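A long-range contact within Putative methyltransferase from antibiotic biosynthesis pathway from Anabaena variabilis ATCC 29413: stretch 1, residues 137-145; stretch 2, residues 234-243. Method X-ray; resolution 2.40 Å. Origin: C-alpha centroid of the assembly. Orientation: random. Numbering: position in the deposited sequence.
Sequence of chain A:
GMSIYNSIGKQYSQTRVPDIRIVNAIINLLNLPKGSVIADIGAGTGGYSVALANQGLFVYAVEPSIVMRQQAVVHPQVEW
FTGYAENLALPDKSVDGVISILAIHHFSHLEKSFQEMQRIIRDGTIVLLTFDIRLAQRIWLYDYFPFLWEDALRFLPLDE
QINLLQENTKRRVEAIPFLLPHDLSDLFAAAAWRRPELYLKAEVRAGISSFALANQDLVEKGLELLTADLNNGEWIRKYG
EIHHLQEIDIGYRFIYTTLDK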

# COMPACT_ATOMS: atom_id res chain seq x y z
N GLN A 137 -10.98 -6.49 -11.03
CA GLN A 137 -11.69 -6.51 -12.27
C GLN A 137 -10.64 -6.27 -13.39
O GLN A 137 -9.51 -5.84 -13.11
CB GLN A 137 -12.85 -5.52 -12.26
CG GLN A 137 -12.53 -4.04 -12.30
CD GLN A 137 -13.80 -3.22 -12.01
OE1 GLN A 137 -14.12 -2.93 -10.85
NE2 GLN A 137 -14.56 -2.90 -13.06
N ARG A 138 -11.01 -6.63 -14.61
CA ARG A 138 -10.16 -6.46 -15.81
C ARG A 138 -9.65 -5.00 -15.92
O ARG A 138 -10.46 -4.09 -15.93
CB ARG A 138 -10.99 -6.84 -17.04
CG ARG A 138 -10.34 -6.64 -18.40
CD ARG A 138 -9.46 -7.78 -18.84
NE ARG A 138 -8.59 -7.35 -19.93
CZ ARG A 138 -8.98 -7.11 -21.18
NH1 ARG A 138 -10.24 -7.28 -21.60
NH2 ARG A 138 -8.08 -6.71 -22.06
N ILE A 139 -8.34 -4.80 -15.97
CA ILE A 139 -7.73 -3.46 -16.10
C ILE A 139 -6.86 -3.47 -17.36
O ILE A 139 -6.07 -4.39 -17.55
CB ILE A 139 -6.76 -3.08 -14.89
CG1 ILE A 139 -7.37 -3.43 -13.53
CG2 ILE A 139 -6.41 -1.59 -14.89
CD1 ILE A 139 -8.76 -2.80 -13.31
N TRP A 140 -7.01 -2.44 -18.18
CA TRP A 140 -6.19 -2.20 -19.37
C TRP A 140 -4.67 -2.21 -19.11
O TRP A 140 -3.91 -2.63 -19.98
CB TRP A 140 -6.56 -0.83 -20.01
CG TRP A 140 -6.22 0.32 -19.15
CD1 TRP A 140 -7.02 0.88 -18.21
CD2 TRP A 140 -4.97 1.02 -19.10
NE1 TRP A 140 -6.35 1.88 -17.57
CE2 TRP A 140 -5.08 1.99 -18.09
CE3 TRP A 140 -3.76 0.90 -19.81
CZ2 TRP A 140 -4.04 2.87 -17.78
CZ3 TRP A 140 -2.72 1.77 -19.50
CH2 TRP A 140 -2.87 2.73 -18.48
N LEU A 141 -4.26 -1.70 -17.94
CA LEU A 141 -2.85 -1.51 -17.55
C LEU A 141 -1.95 -2.71 -17.79
O LEU A 141 -0.83 -2.57 -18.33
CB LEU A 141 -2.77 -1.09 -16.05
CG LEU A 141 -1.42 -0.69 -15.44
CD1 LEU A 141 -0.74 0.40 -16.28
CD2 LEU A 141 -1.55 -0.29 -13.94
N TYR A 142 -2.47 -3.89 -17.46
CA TYR A 142 -1.69 -5.13 -17.55
C TYR A 142 -1.51 -5.67 -18.95
O TYR A 142 -0.68 -6.55 -19.15
CB TYR A 142 -2.21 -6.18 -16.59
CG TYR A 142 -2.46 -5.61 -15.22
CD1 TYR A 142 -1.44 -4.97 -14.50
CD2 TYR A 142 -3.73 -5.69 -14.64
CE1 TYR A 142 -1.69 -4.42 -13.24
CE2 TYR A 142 -3.98 -5.17 -13.42
CZ TYR A 142 -2.97 -4.53 -12.71
OH TYR A 142 -3.31 -4.02 -11.49
N ASP A 143 -2.28 -5.16 -19.90
CA ASP A 143 -2.08 -5.49 -21.30
C ASP A 143 -0.83 -4.79 -21.89
O ASP A 143 -0.34 -5.19 -22.93
CB ASP A 143 -3.28 -5.08 -22.12
CG ASP A 143 -4.53 -5.74 -21.68
OD1 ASP A 143 -4.47 -6.79 -21.00
OD2 ASP A 143 -5.57 -5.16 -22.02
N TYR A 144 -0.38 -3.71 -21.25
CA TYR A 144 0.84 -3.00 -21.62
C TYR A 144 2.02 -3.32 -20.71
O TYR A 144 3.16 -3.32 -21.19
CB TYR A 144 0.61 -1.48 -21.62
CG TYR A 144 -0.41 -1.05 -22.63
CD1 TYR A 144 -0.05 -0.75 -23.96
CD2 TYR A 144 -1.76 -0.92 -22.27
CE1 TYR A 144 -1.02 -0.35 -24.90
CE2 TYR A 144 -2.72 -0.52 -23.18
CZ TYR A 144 -2.35 -0.22 -24.49
OH TYR A 144 -3.33 0.18 -25.36
N PHE A 145 1.74 -3.53 -19.42
CA PHE A 145 2.77 -3.79 -18.39
C PHE A 145 2.45 -5.06 -17.59
O PHE A 145 2.07 -4.98 -16.41
CB PHE A 145 2.90 -2.55 -17.49
CG PHE A 145 3.21 -1.28 -18.24
CD1 PHE A 145 4.39 -1.16 -18.97
CD2 PHE A 145 2.31 -0.19 -18.24
CE1 PHE A 145 4.68 0.02 -19.68
CE2 PHE A 145 2.58 0.98 -18.95
CZ PHE A 145 3.78 1.09 -19.67
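Stretch 2 234-243: EWIRKYGEIH

Stretch 2 packs on stretch 1 through a small, mainly aromatic contact centred on Trp 140 and Tyr 239, with a single cross-stretch hydrogen bond at its margin; the two sides together bury 381 Å². Residues 140-143 of stretch 1 have helical phi/psi without the regular bonds, and Asp 143 N bonds to Trp 140 O at 3.0 Å. Stretch 2 is helical at its start, where Tyr 239 N reaches Trp 235 O at 2.7 Å, and passes into a 3-10 segment at 240-243, where His 243 N meets Gly 240 O at 3.2 Å. The two CA traces run obliquely, in broadly opposed senses. The backbones come nearest at Trp 140 and Tyr 239, whose CA atoms lie 6.6 Å apart, and both CA-to-CB bonds point toward the opposing stretch.

Trp 140, with chi1 at 66° (p), touches three residues of stretch 2. Trp 140 CB lies 3.4 Å from the centroid of the Tyr 239 ring and 17° off the ring normal, the geometry of a CH-pi contact. Trp 235 turns its edge to the Trp 140 face: the planes meet at 80°, and Trp 235 NE1 is 3.3 Å from Trp 140 CE3. At the edge of the indole, Ile 242 CD1 packs 3.6 Å from Trp 140 CD1, so the 3-10 segment extends the apolar contact beyond the helix.

Tyr 144 touches both Trp 235 and Tyr 239, its OH lying 3.6 Å from Trp 235 CD1 and 3.5 Å from Tyr 239 CE2.

The polar anchor is short: Tyr 239 OH donates to Asp 143 OD2 at 2.5 Å. Asp 143 OD2 also accepts from Arg 138 NH2 at 3.0 Å in a salt bridge within stretch 1. Arg 138 NH2 also approaches the edge of the Tyr 239 ring, 4.1 Å from CE1 of Tyr 239.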

# COMPACT_ATOMS: atom_id res chain seq x y z
N GLU A 234 -6.46 4.01 -30.58
CA GLU A 234 -6.65 2.58 -30.23
C GLU A 234 -6.97 2.32 -28.77
O GLU A 234 -7.82 1.45 -28.47
CB GLU A 234 -5.47 1.70 -30.70
CG GLU A 234 -5.50 1.42 -32.19
CD GLU A 234 -6.69 0.55 -32.55
OE1 GLU A 234 -6.70 -0.64 -32.17
OE2 GLU A 234 -7.64 1.07 -33.18
N TRP A 235 -6.32 3.08 -27.88
CA TRP A 235 -6.58 2.96 -26.44
C TRP A 235 -8.06 3.29 -26.12
O TRP A 235 -8.71 2.56 -25.37
CB TRP A 235 -5.64 3.86 -25.61
CG TRP A 235 -5.74 3.60 -24.12
CD1 TRP A 235 -4.94 2.78 -23.40
CD2 TRP A 235 -6.70 4.14 -23.20
NE1 TRP A 235 -5.32 2.79 -22.09
CE2 TRP A 235 -6.40 3.60 -21.93
CE3 TRP A 235 -7.78 5.04 -23.32
CZ2 TRP A 235 -7.14 3.92 -20.78
CZ3 TRP A 235 -8.52 5.36 -22.16
CH2 TRP A 235 -8.19 4.80 -20.91
N ILE A 236 -8.55 4.38 -26.69
CA ILE A 236 -9.93 4.84 -26.52
C ILE A 236 -10.92 3.79 -27.07
O ILE A 236 -11.90 3.46 -26.39
CB ILE A 236 -10.18 6.24 -27.18
CG1 ILE A 236 -9.39 7.32 -26.42
CG2 ILE A 236 -11.68 6.61 -27.19
CD1 ILE A 236 -9.25 8.62 -27.19
N ARG A 237 -10.63 3.27 -28.26
CA ARG A 237 -11.42 2.21 -28.88
C ARG A 237 -11.51 0.95 -27.99
O ARG A 237 -12.58 0.42 -27.74
CB ARG A 237 -10.81 1.84 -30.24
CG ARG A 237 -11.69 0.96 -31.13
CD ARG A 237 -10.93 0.46 -32.36
NE ARG A 237 -9.91 -0.54 -32.06
CZ ARG A 237 -10.14 -1.83 -31.77
NH1 ARG A 237 -11.38 -2.31 -31.66
NH2 ARG A 237 -9.11 -2.64 -31.52
N LYS A 238 -10.36 0.51 -27.49
CA LYS A 238 -10.28 -0.70 -26.66
C LYS A 238 -10.73 -0.53 -25.23
O LYS A 238 -11.36 -1.42 -24.68
CB LYS A 238 -8.84 -1.23 -26.67
CG LYS A 238 -8.51 -2.07 -27.90
CD LYS A 238 -7.12 -1.89 -28.48
CE LYS A 238 -5.99 -1.94 -27.53
NZ LYS A 238 -4.72 -1.93 -28.32
N TYR A 239 -10.42 0.62 -24.63
CA TYR A 239 -10.62 0.84 -23.18
C TYR A 239 -11.35 2.12 -22.72
O TYR A 239 -11.55 2.29 -21.50
CB TYR A 239 -9.23 0.85 -22.52
CG TYR A 239 -8.32 -0.30 -22.89
CD1 TYR A 239 -8.61 -1.61 -22.47
CD2 TYR A 239 -7.17 -0.09 -23.69
CE1 TYR A 239 -7.78 -2.68 -22.81
CE2 TYR A 239 -6.33 -1.18 -24.05
CZ TYR A 239 -6.64 -2.46 -23.59
OH TYR A 239 -5.83 -3.50 -23.91
N GLY A 240 -11.74 2.99 -23.66
CA GLY A 240 -12.29 4.32 -23.36
C GLY A 240 -13.46 4.47 -22.40
O GLY A 240 -13.62 5.53 -21.78
N GLU A 241 -14.28 3.42 -22.28
CA GLU A 241 -15.42 3.41 -21.33
C GLU A 241 -15.03 3.55 -19.87
O GLU A 241 -15.84 3.98 -19.06
CB GLU A 241 -16.26 2.12 -21.51
CG GLU A 241 -17.04 2.05 -22.84
CD GLU A 241 -18.10 3.15 -22.97
OE1 GLU A 241 -18.91 3.36 -22.01
OE2 GLU A 241 -18.12 3.80 -24.04
N ILE A 242 -13.79 3.18 -19.55
CA ILE A 242 -13.25 3.31 -18.19
C ILE A 242 -13.25 4.78 -17.69
O ILE A 242 -13.32 5.02 -16.49
CB ILE A 242 -11.82 2.66 -18.10
CG1 ILE A 242 -11.47 2.27 -16.66
CG2 ILE A 242 -10.76 3.57 -18.74
CD1 ILE A 242 -10.15 1.51 -16.52
N HIS A 243 -13.17 5.74 -18.63
CA HIS A 243 -13.20 7.18 -18.30
C HIS A 243 -14.49 7.64 -17.58
O HIS A 243 -14.46 8.62 -16.84
CB HIS A 243 -12.95 8.06 -19.54
CG HIS A 243 -12.76 9.51 -19.21
ND1 HIS A 243 -11.58 10.01 -18.70
CD2 HIS A 243 -13.63 10.55 -19.25
CE1 HIS A 243 -11.72 11.30 -18.46
NE2 HIS A 243 -12.95 11.65 -18.78